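PDB 5WAB: putative beta-glucosidase from Bifidobacterium adolescentis, which hydrolyses beta-glucosidic linkages as a family 3 glycoside hydrolase, and probably also releases alpha-L-arabinopyranosyl groups from ginsenoside Rb2. Local coordinates for residues Ser547-Ala552 and Val572-Asp577; Asp577-Glu582 and Leu610-Ser615; Ser491-Gln496 and Ala581-Val586; Phe551-Val556 and Val648-Arg653. One frame throughout, in Å; residues are numbered along the deposited sequence.

Contact 1 of 4, residues Ser547-Ala552 and Val572-Asp577; sequences SYATFA and VTNTSD
Three backbone hydrogen bonds tie Thr550-Ala552 to Thr573-Thr575. Ala552 and Thr573 are an antiparallel hydrogen-bonded pair: Ala552 N donates to Thr573 O at 3.0 Å and Thr573 N to Ala552 O at 2.9 Å, each donor lying in the carbonyl plane. Beyond the non-hydrogen-bonded pair Phe551-Asn574 the pattern distorts, and Thr575 N meets Thr550 O from 35° above the carbonyl plane. Between side chains, Thr550 OG1 and Thr575 OG1 hydrogen-bond at 2.8 Å, their side chains crossing at about a right angle. These bonds close the open end of the beta hairpin 551-560/566-574, on one edge of the three-stranded sheet of the fibronectin type III-like sandwich. Asn574 CG is anti to the backbone N (chi1 -171°), and OD1 accepts from Ser576 N at 3.1 Å, an Asx turn, and from Ser576 OG at 2.7 Å on a lone pair. Its ND2 donates to Val578 O and Leu610 O. An alanine in place of Asn574 would lose all four bonds and probably loosen the turn through Ser576. Phe551 CE2 packs 3.8 Å from Asn574 CB, ring and amide planes 41° apart, and Phe551 CD2 lies 4.2 Å from Val572 CG2, the apolar pair.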
# COMPACT_ATOMS: atom_id res chain seq x y z
N SER A 547 -8.76 -8.99 -18.23
CA SER A 547 -9.66 -7.91 -18.63
C SER A 547 -10.65 -8.47 -19.64
O SER A 547 -10.47 -9.57 -20.17
CB SER A 547 -8.91 -6.70 -19.19
OG SER A 547 -8.53 -6.92 -20.54
N TYR A 548 -11.71 -7.71 -19.90
CA TYR A 548 -12.62 -8.07 -20.98
C TYR A 548 -12.06 -7.78 -22.36
O TYR A 548 -12.64 -8.22 -23.36
CB TYR A 548 -13.97 -7.35 -20.81
CG TYR A 548 -14.71 -7.71 -19.53
CD1 TYR A 548 -14.40 -8.87 -18.83
CD2 TYR A 548 -15.71 -6.89 -19.03
CE1 TYR A 548 -15.06 -9.20 -17.67
CE2 TYR A 548 -16.38 -7.21 -17.86
CZ TYR A 548 -16.06 -8.37 -17.18
OH TYR A 548 -16.72 -8.69 -16.02
N ALA A 549 -10.94 -7.06 -22.45
CA ALA A 549 -10.33 -6.71 -23.72
C ALA A 549 -9.02 -7.47 -23.91
O ALA A 549 -8.52 -8.13 -23.00
CB ALA A 549 -10.07 -5.20 -23.81
N THR A 550 -8.47 -7.36 -25.12
CA THR A 550 -7.16 -7.91 -25.44
C THR A 550 -6.23 -6.79 -25.87
O THR A 550 -6.67 -5.81 -26.48
CB THR A 550 -7.24 -8.98 -26.54
OG1 THR A 550 -7.80 -8.41 -27.74
CG2 THR A 550 -8.10 -10.15 -26.10
N PHE A 551 -4.95 -6.93 -25.53
CA PHE A 551 -3.96 -5.90 -25.82
C PHE A 551 -2.71 -6.54 -26.41
O PHE A 551 -2.42 -7.71 -26.17
CB PHE A 551 -3.62 -5.09 -24.55
CG PHE A 551 -4.81 -4.37 -23.96
CD1 PHE A 551 -5.66 -5.02 -23.08
CD2 PHE A 551 -5.08 -3.06 -24.31
CE1 PHE A 551 -6.76 -4.38 -22.54
CE2 PHE A 551 -6.18 -2.41 -23.77
CZ PHE A 551 -7.02 -3.07 -22.89
N ALA A 552 -1.98 -5.74 -27.18
CA ALA A 552 -0.73 -6.17 -27.79
C ALA A 552 0.30 -5.06 -27.62
O ALA A 552 -0.03 -3.88 -27.74
CB ALA A 552 -0.91 -6.49 -29.28
N VAL A 572 1.21 0.27 -26.93
CA VAL A 572 0.22 -0.69 -26.47
C VAL A 572 -1.07 -0.43 -27.25
O VAL A 572 -1.45 0.72 -27.46
CB VAL A 572 -0.01 -0.59 -24.95
CG1 VAL A 572 -0.30 0.85 -24.54
CG2 VAL A 572 -1.12 -1.53 -24.49
N THR A 573 -1.72 -1.50 -27.68
CA THR A 573 -2.86 -1.40 -28.58
C THR A 573 -4.00 -2.28 -28.09
O THR A 573 -3.78 -3.44 -27.74
CB THR A 573 -2.46 -1.80 -30.00
OG1 THR A 573 -1.30 -1.07 -30.40
CG2 THR A 573 -3.60 -1.52 -30.98
N ASN A 574 -5.21 -1.72 -28.04
CA ASN A 574 -6.40 -2.50 -27.74
C ASN A 574 -6.84 -3.22 -29.01
O ASN A 574 -7.37 -2.59 -29.93
CB ASN A 574 -7.51 -1.60 -27.20
CG ASN A 574 -8.70 -2.38 -26.68
OD1 ASN A 574 -8.96 -3.51 -27.09
ND2 ASN A 574 -9.45 -1.77 -25.77
N THR A 575 -6.62 -4.53 -29.06
CA THR A 575 -6.90 -5.34 -30.24
C THR A 575 -8.26 -6.03 -30.18
O THR A 575 -8.46 -7.05 -30.85
CB THR A 575 -5.80 -6.39 -30.43
OG1 THR A 575 -5.75 -7.24 -29.28
CG2 THR A 575 -4.44 -5.71 -30.61
N SER A 576 -9.20 -5.50 -29.40
CA SER A 576 -10.50 -6.14 -29.20
C SER A 576 -11.61 -5.17 -29.58
O SER A 576 -11.38 -4.11 -30.17
CB SER A 576 -10.63 -6.61 -27.75
OG SER A 576 -10.82 -5.52 -26.88
N ASP A 577 -12.85 -5.55 -29.26
CA ASP A 577 -14.02 -4.71 -29.46
C ASP A 577 -14.52 -4.07 -28.17
O ASP A 577 -15.60 -3.49 -28.16
CB ASP A 577 -15.16 -5.51 -30.10
CG ASP A 577 -14.78 -6.09 -31.44
OD1 ASP A 577 -14.13 -5.38 -32.23
OD2 ASP A 577 -15.16 -7.26 -31.71

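Contact 2 of 4, residues Asp577-Glu582 and Leu610-Ser615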
# COMPACT_ATOMS: atom_id res chain seq x y z
N ASP A 577 -12.85 -5.55 -29.26
CA ASP A 577 -14.02 -4.71 -29.46
C ASP A 577 -14.52 -4.07 -28.17
O ASP A 577 -15.60 -3.49 -28.16
CB ASP A 577 -15.16 -5.51 -30.10
CG ASP A 577 -14.78 -6.09 -31.44
OD1 ASP A 577 -14.13 -5.38 -32.23
OD2 ASP A 577 -15.16 -7.26 -31.71
N VAL A 578 -13.74 -4.17 -27.10
CA VAL A 578 -14.16 -3.70 -25.78
C VAL A 578 -13.21 -2.61 -25.32
O VAL A 578 -11.99 -2.78 -25.36
CB VAL A 578 -14.20 -4.85 -24.76
CG1 VAL A 578 -14.62 -4.33 -23.39
CG2 VAL A 578 -15.13 -5.95 -25.25
N ASP A 579 -13.78 -1.49 -24.87
CA ASP A 579 -12.99 -0.42 -24.27
C ASP A 579 -12.54 -0.86 -22.88
O ASP A 579 -13.36 -1.23 -22.04
CB ASP A 579 -13.81 0.86 -24.19
CG ASP A 579 -14.36 1.30 -25.55
OD1 ASP A 579 -13.94 0.74 -26.59
OD2 ASP A 579 -15.21 2.22 -25.58
N ALA A 580 -11.22 -0.84 -22.64
CA ALA A 580 -10.68 -1.27 -21.36
C ALA A 580 -9.29 -0.67 -21.18
O ALA A 580 -8.68 -0.17 -22.12
CB ALA A 580 -10.64 -2.80 -21.25
N ALA A 581 -8.79 -0.76 -19.94
CA ALA A 581 -7.49 -0.22 -19.59
C ALA A 581 -6.47 -1.34 -19.42
O ALA A 581 -6.79 -2.44 -18.95
CB ALA A 581 -7.57 0.60 -18.29
N GLU A 582 -5.22 -1.04 -19.77
CA GLU A 582 -4.11 -1.97 -19.62
C GLU A 582 -2.99 -1.27 -18.86
O GLU A 582 -2.75 -0.08 -19.05
CB GLU A 582 -3.60 -2.44 -21.00
CG GLU A 582 -2.38 -3.35 -20.98
CD GLU A 582 -2.65 -4.68 -20.30
OE1 GLU A 582 -3.00 -5.65 -21.01
OE2 GLU A 582 -2.52 -4.75 -19.06
N LEU A 610 -7.91 2.68 -23.23
CA LEU A 610 -7.96 2.62 -24.69
C LEU A 610 -9.31 2.09 -25.15
O LEU A 610 -9.76 1.04 -24.68
CB LEU A 610 -6.84 1.73 -25.24
CG LEU A 610 -5.41 2.18 -24.99
CD1 LEU A 610 -4.45 1.06 -25.38
CD2 LEU A 610 -5.12 3.43 -25.79
N LYS A 611 -9.95 2.82 -26.06
CA LYS A 611 -11.13 2.29 -26.71
C LYS A 611 -10.75 1.21 -27.72
O LYS A 611 -9.58 1.00 -28.04
CB LYS A 611 -11.94 3.38 -27.40
CG LYS A 611 -12.57 4.38 -26.47
CD LYS A 611 -13.47 5.31 -27.26
CE LYS A 611 -14.16 6.32 -26.36
NZ LYS A 611 -15.08 7.20 -27.14
N ALA A 612 -11.78 0.54 -28.24
CA ALA A 612 -11.59 -0.56 -29.17
C ALA A 612 -10.81 -0.11 -30.40
O ALA A 612 -11.21 0.82 -31.10
CB ALA A 612 -12.95 -1.12 -29.59
N GLY A 613 -9.67 -0.76 -30.64
CA GLY A 613 -8.84 -0.47 -31.78
C GLY A 613 -7.79 0.61 -31.56
O GLY A 613 -6.89 0.74 -32.39
N GLU A 614 -7.88 1.36 -30.47
CA GLU A 614 -6.95 2.46 -30.24
C GLU A 614 -5.59 1.95 -29.79
O GLU A 614 -5.46 0.87 -29.20
CB GLU A 614 -7.48 3.43 -29.19
CG GLU A 614 -8.57 4.36 -29.69
CD GLU A 614 -8.76 5.56 -28.78
OE1 GLU A 614 -8.05 5.64 -27.75
OE2 GLU A 614 -9.61 6.42 -29.10
N SER A 615 -4.57 2.74 -30.08
CA SER A 615 -3.21 2.47 -29.64
C SER A 615 -2.67 3.72 -28.96
O SER A 615 -3.18 4.82 -29.13
CB SER A 615 -2.30 2.08 -30.81
OG SER A 615 -2.09 3.18 -31.68
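Ala580 and Leu610 form an antiparallel hydrogen-bonded pair where strand 580-590 begins and strand 601-610 ends, in the four-stranded sheet of the fibronectin type III-like domain. Ala580 N donates to Leu610 O at 3.1 Å, in the carbonyl plane. The return bond, from Leu610 N to Ala580 O, is 3.2 Å long and comes from 39° above the carbonyl plane. One side chain extends the pairing past the strand end: Asp579 OD1 accepts from Ala612 N at 2.7 Å, the N-H arriving 35° out of the carboxylate plane. The carboxylate gets there because Asp579 CG is anti to its carbonyl carbon, and it then runs alongside the Lys611 chain, both pointing the same way. Its OD2 touches the aliphatic Lys611 CG at 3.5 Å, whereas the ammonium, on a chain extended beyond CG, ends with Lys611 NZ 5.2 Å from Asp579 OD2, too far for a salt bridge, though a longer-range attraction is possible. Ala612 CB points toward the other segment and rests 3.6 Å from Asp577 C.

A type II beta turn, Lys611 to Glu614, probably helps to hold Ala612 N toward the carboxylate. Gly613 sits in it with phi 89°, a conformation in which a CB would collide with the preceding carbonyl. Outside the two segments, the backbone of Asn574 pairs with Glu614, tying the turn to strand 566-574. The turn itself is closed by Glu614 N, which donates to Lys611 O at 3.0 Å.

Contact 3 of 4, residues Ser491-Gln496 and Ala581-Val586; sequences SGKLAQ and AETVQV
Lys493 NZ and Glu582 OE2 form a salt bridge at 3.2 Å, weak as a hydrogen bond, with the two chains crossing at about a right angle. Each chain bends at chi2 (-66° in Lys493, 64° in Glu582), which brings the charged ends together. Glu582 OE2 has a second donor in its own strand, Thr583 N at 2.9 Å, received on the anti lone pair, while Lys493 NZ also donates to Gly545 O. Two waters link Ser491 O to Thr583 OG1. Water 1 lies 2.7 Å from Ser491 O and 2.9 Å from Thr583 OG1; water 2 hydrogen-bonds the same two atoms and, weakly, Ala581 O. Ser491 OG is taken up by Lys607 NZ, and Gln585 by Gly543 O and Tyr587 OH.

Between the two segments the packing is limited. Lys493 CG lies 4.0 Å from Thr583 CB, the chains sliding past each other in opposite directions, and Ser491 CB meets Ala581 CB at 4.0 Å. An alanine at Glu582 would remove the carboxylate, and would probably cost Lys493 a counter-charge and Thr583 N an acceptor. The contact thus joins the family 3 C-terminal domain to strand 580-590 of the fibronectin type III-like domain through a buried ion pair and ordered water, a chemistry that probably depends on matched polar partners more than on apolar fit.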
# COMPACT_ATOMS: atom_id res chain seq x y z
N SER A 491 -9.79 -3.91 -14.53
CA SER A 491 -8.43 -3.58 -14.95
C SER A 491 -7.40 -3.74 -13.83
O SER A 491 -6.27 -3.25 -13.98
CB SER A 491 -8.39 -2.15 -15.50
OG SER A 491 -8.90 -1.21 -14.57
N GLY A 492 -7.74 -4.42 -12.74
CA GLY A 492 -6.84 -4.49 -11.61
C GLY A 492 -5.71 -5.48 -11.85
O GLY A 492 -5.90 -6.54 -12.45
N LYS A 493 -4.53 -5.12 -11.36
CA LYS A 493 -3.36 -5.98 -11.36
C LYS A 493 -2.94 -6.24 -9.92
O LYS A 493 -3.00 -5.34 -9.08
CB LYS A 493 -2.20 -5.36 -12.14
CG LYS A 493 -2.51 -4.98 -13.58
CD LYS A 493 -2.80 -6.19 -14.46
CE LYS A 493 -2.93 -5.77 -15.92
NZ LYS A 493 -3.23 -6.91 -16.84
N LEU A 494 -2.48 -7.46 -9.65
CA LEU A 494 -2.11 -7.82 -8.28
C LEU A 494 -0.97 -6.95 -7.79
O LEU A 494 0.08 -6.85 -8.43
CB LEU A 494 -1.71 -9.30 -8.21
CG LEU A 494 -2.83 -10.34 -8.28
CD1 LEU A 494 -2.25 -11.73 -8.16
CD2 LEU A 494 -3.85 -10.09 -7.18
N ALA A 495 -1.19 -6.29 -6.65
CA ALA A 495 -0.14 -5.62 -5.90
C ALA A 495 0.50 -6.55 -4.87
O ALA A 495 1.36 -6.11 -4.10
CB ALA A 495 -0.71 -4.38 -5.20
N GLN A 496 0.09 -7.81 -4.87
CA GLN A 496 0.50 -8.83 -3.92
C GLN A 496 0.58 -10.15 -4.66
O GLN A 496 -0.28 -10.45 -5.50
CB GLN A 496 -0.51 -8.90 -2.76
CG GLN A 496 0.05 -9.21 -1.38
CD GLN A 496 -0.99 -8.99 -0.28
OE1 GLN A 496 -2.09 -8.49 -0.54
NE2 GLN A 496 -0.65 -9.38 0.94
N ALA A 581 -8.79 -0.76 -19.94
CA ALA A 581 -7.49 -0.22 -19.59
C ALA A 581 -6.47 -1.34 -19.42
O ALA A 581 -6.79 -2.44 -18.95
CB ALA A 581 -7.57 0.60 -18.29
N GLU A 582 -5.22 -1.04 -19.77
CA GLU A 582 -4.11 -1.97 -19.62
C GLU A 582 -2.99 -1.27 -18.86
O GLU A 582 -2.75 -0.08 -19.05
CB GLU A 582 -3.60 -2.44 -21.00
CG GLU A 582 -2.38 -3.35 -20.98
CD GLU A 582 -2.65 -4.68 -20.30
OE1 GLU A 582 -3.00 -5.65 -21.01
OE2 GLU A 582 -2.52 -4.75 -19.06
N THR A 583 -2.32 -2.02 -17.99
CA THR A 583 -1.23 -1.47 -17.19
C THR A 583 0.08 -2.11 -17.64
O THR A 583 0.36 -3.26 -17.31
CB THR A 583 -1.47 -1.71 -15.70
OG1 THR A 583 -2.67 -1.04 -15.31
CG2 THR A 583 -0.30 -1.18 -14.88
N VAL A 584 0.87 -1.34 -18.38
CA VAL A 584 2.17 -1.80 -18.86
C VAL A 584 3.18 -1.67 -17.74
O VAL A 584 3.21 -0.66 -17.02
CB VAL A 584 2.60 -1.01 -20.10
CG1 VAL A 584 3.98 -1.46 -20.58
CG2 VAL A 584 1.57 -1.15 -21.21
N GLN A 585 4.02 -2.68 -17.58
CA GLN A 585 4.96 -2.76 -16.47
C GLN A 585 6.37 -2.94 -17.00
O GLN A 585 6.59 -3.67 -17.97
CB GLN A 585 4.59 -3.92 -15.52
CG GLN A 585 3.12 -3.92 -15.12
CD GLN A 585 2.67 -5.18 -14.41
OE1 GLN A 585 3.47 -5.89 -13.79
NE2 GLN A 585 1.37 -5.47 -14.49
N VAL A 586 7.33 -2.26 -16.37
CA VAL A 586 8.73 -2.31 -16.76
C VAL A 586 9.52 -2.89 -15.59
O VAL A 586 9.41 -2.39 -14.46
CB VAL A 586 9.28 -0.93 -17.15
CG1 VAL A 586 10.78 -1.00 -17.41
CG2 VAL A 586 8.55 -0.40 -18.38
O HOH W 1 -4.07 -2.09 -13.06
O HOH W 2 -5.07 -2.52 -16.38

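Contact 4 of 4, residues Phe551-Val556 and Val648-Arg653; sequences FAIDGV and VGTSSR
Of the two flat side-chain groups of these segments, the Phe551 ring turns away from the meeting surface, and the Arg653 guanidinium lies far from the other segment. Ser547 OG lies in plane at an edge of the Phe551 ring, which also packs on Ala580 and Glu582; Arg653 NH2 makes a salt bridge with Asp532 and a hydrogen bond to Lys536 O. What remains between the segments is aliphatic, and no hydrogen bond crosses.

Val556 and Val648 meet tip to tip, Val556 CG1 reaching Val648 CG2 at 3.8 Å. Ile553 makes the larger share on its side. Its chain is extended (chi2 176°), so that Ile553 CD1 reaches the corner of the second segment, 3.9 Å from Thr650 CG2 and 4.2 Å from Gly649 C, with the Ile553 and Thr650 side chains sliding past each other in opposite directions. The branch Ile553 CG2 is 4.3 Å from Val648 CG1. Ile553 and Val556 are three residues apart yet both point across, consistent with the turn in the backbone at Gly555, where phi is positive (61°).

The nearest CA pair, Ile553 CA and Gly649 CA, is 7.6 Å apart, too far for strand pairing. Strand 551-560 of the three-stranded sheet thus faces the end of strand 642-648 of the four-stranded one, as between the two sheets of a beta sandwich. Ala656, Ala657 and Val584 add to the same layer. With methyl groups and one backbone carbon meeting, cohesion here probably rests on shape and on partial exclusion of water, without directional bonds.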
# COMPACT_ATOMS: atom_id res chain seq x y z
N PHE A 551 -4.95 -6.93 -25.53
CA PHE A 551 -3.96 -5.90 -25.82
C PHE A 551 -2.71 -6.54 -26.41
O PHE A 551 -2.42 -7.71 -26.17
CB PHE A 551 -3.62 -5.09 -24.55
CG PHE A 551 -4.81 -4.37 -23.96
CD1 PHE A 551 -5.66 -5.02 -23.08
CD2 PHE A 551 -5.08 -3.06 -24.31
CE1 PHE A 551 -6.76 -4.38 -22.54
CE2 PHE A 551 -6.18 -2.41 -23.77
CZ PHE A 551 -7.02 -3.07 -22.89
N ALA A 552 -1.98 -5.74 -27.18
CA ALA A 552 -0.73 -6.17 -27.79
C ALA A 552 0.30 -5.06 -27.62
O ALA A 552 -0.03 -3.88 -27.74
CB ALA A 552 -0.91 -6.49 -29.28
N ILE A 553 1.54 -5.45 -27.34
CA ILE A 553 2.64 -4.52 -27.15
C ILE A 553 3.66 -4.74 -28.26
O ILE A 553 4.12 -5.87 -28.48
CB ILE A 553 3.29 -4.68 -25.76
CG1 ILE A 553 2.28 -4.33 -24.67
CG2 ILE A 553 4.52 -3.82 -25.64
CD1 ILE A 553 2.79 -4.55 -23.28
N ASP A 554 4.02 -3.66 -28.95
CA ASP A 554 5.07 -3.72 -29.95
C ASP A 554 5.78 -2.37 -29.97
O ASP A 554 5.49 -1.49 -29.17
CB ASP A 554 4.51 -4.10 -31.33
CG ASP A 554 3.39 -3.18 -31.78
OD1 ASP A 554 3.10 -2.18 -31.09
OD2 ASP A 554 2.80 -3.45 -32.86
N GLY A 555 6.70 -2.21 -30.92
CA GLY A 555 7.46 -0.98 -31.00
C GLY A 555 8.27 -0.68 -29.76
O GLY A 555 8.54 0.49 -29.47
N VAL A 556 8.67 -1.71 -29.02
CA VAL A 556 9.44 -1.51 -27.79
C VAL A 556 10.86 -1.13 -28.17
O VAL A 556 11.54 -1.84 -28.92
CB VAL A 556 9.41 -2.76 -26.91
CG1 VAL A 556 10.27 -2.55 -25.68
CG2 VAL A 556 7.98 -3.08 -26.50
N VAL A 648 9.52 -5.44 -20.68
CA VAL A 648 8.27 -4.72 -20.84
C VAL A 648 7.15 -5.75 -20.97
O VAL A 648 7.26 -6.70 -21.75
CB VAL A 648 8.30 -3.79 -22.07
CG1 VAL A 648 7.00 -3.02 -22.18
CG2 VAL A 648 9.48 -2.85 -21.99
N GLY A 649 6.11 -5.58 -20.18
CA GLY A 649 5.02 -6.53 -20.21
C GLY A 649 3.81 -6.04 -19.44
O GLY A 649 3.68 -4.85 -19.14
N THR A 650 2.91 -6.98 -19.15
CA THR A 650 1.69 -6.67 -18.42
C THR A 650 1.61 -7.43 -17.11
O THR A 650 0.55 -7.42 -16.46
CB THR A 650 0.47 -6.97 -19.30
OG1 THR A 650 0.53 -8.32 -19.76
CG2 THR A 650 0.48 -6.05 -20.51
N SER A 651 2.70 -8.06 -16.69
CA SER A 651 2.79 -8.90 -15.51
C SER A 651 4.25 -9.22 -15.27
O SER A 651 5.06 -9.19 -16.20
CB SER A 651 1.96 -10.18 -15.68
OG SER A 651 2.16 -11.09 -14.61
N SER A 652 4.58 -9.58 -14.03
CA SER A 652 5.93 -10.03 -13.71
C SER A 652 6.28 -11.34 -14.39
O SER A 652 7.47 -11.70 -14.46
CB SER A 652 6.10 -10.17 -12.19
OG SER A 652 5.22 -11.14 -11.68
N ARG A 653 5.29 -12.08 -14.89
CA ARG A 653 5.51 -13.31 -15.64
C ARG A 653 4.78 -13.27 -16.99
O ARG A 653 4.43 -14.31 -17.54
CB ARG A 653 5.09 -14.53 -14.82
CG ARG A 653 5.81 -14.62 -13.48
CD ARG A 653 5.57 -15.93 -12.79
NE ARG A 653 6.28 -16.00 -11.52
CZ ARG A 653 6.47 -17.12 -10.83
NH1 ARG A 653 6.00 -18.27 -11.28
NH2 ARG A 653 7.14 -17.08 -9.68

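Contact 3 is the core member, all its touching residues buried and its centre about 14 Å from that of the chain; contacts 1 and 2 have their centres about 28 Å out, with two exposed residues in contact 1 and four in contact 2, and contact 4 about 24 Å out. Strand 551-560 serves contacts 1 and 4, pairing by backbone in one and presenting apolar side chains in the other. Strand 580-590 likewise serves contacts 2 and 3. Contacts 1 and 2 share Asp577. Backbone bonding thus dominates at the sandwich rim, aliphatic contact between the sheets, and charge with water at the domain interface.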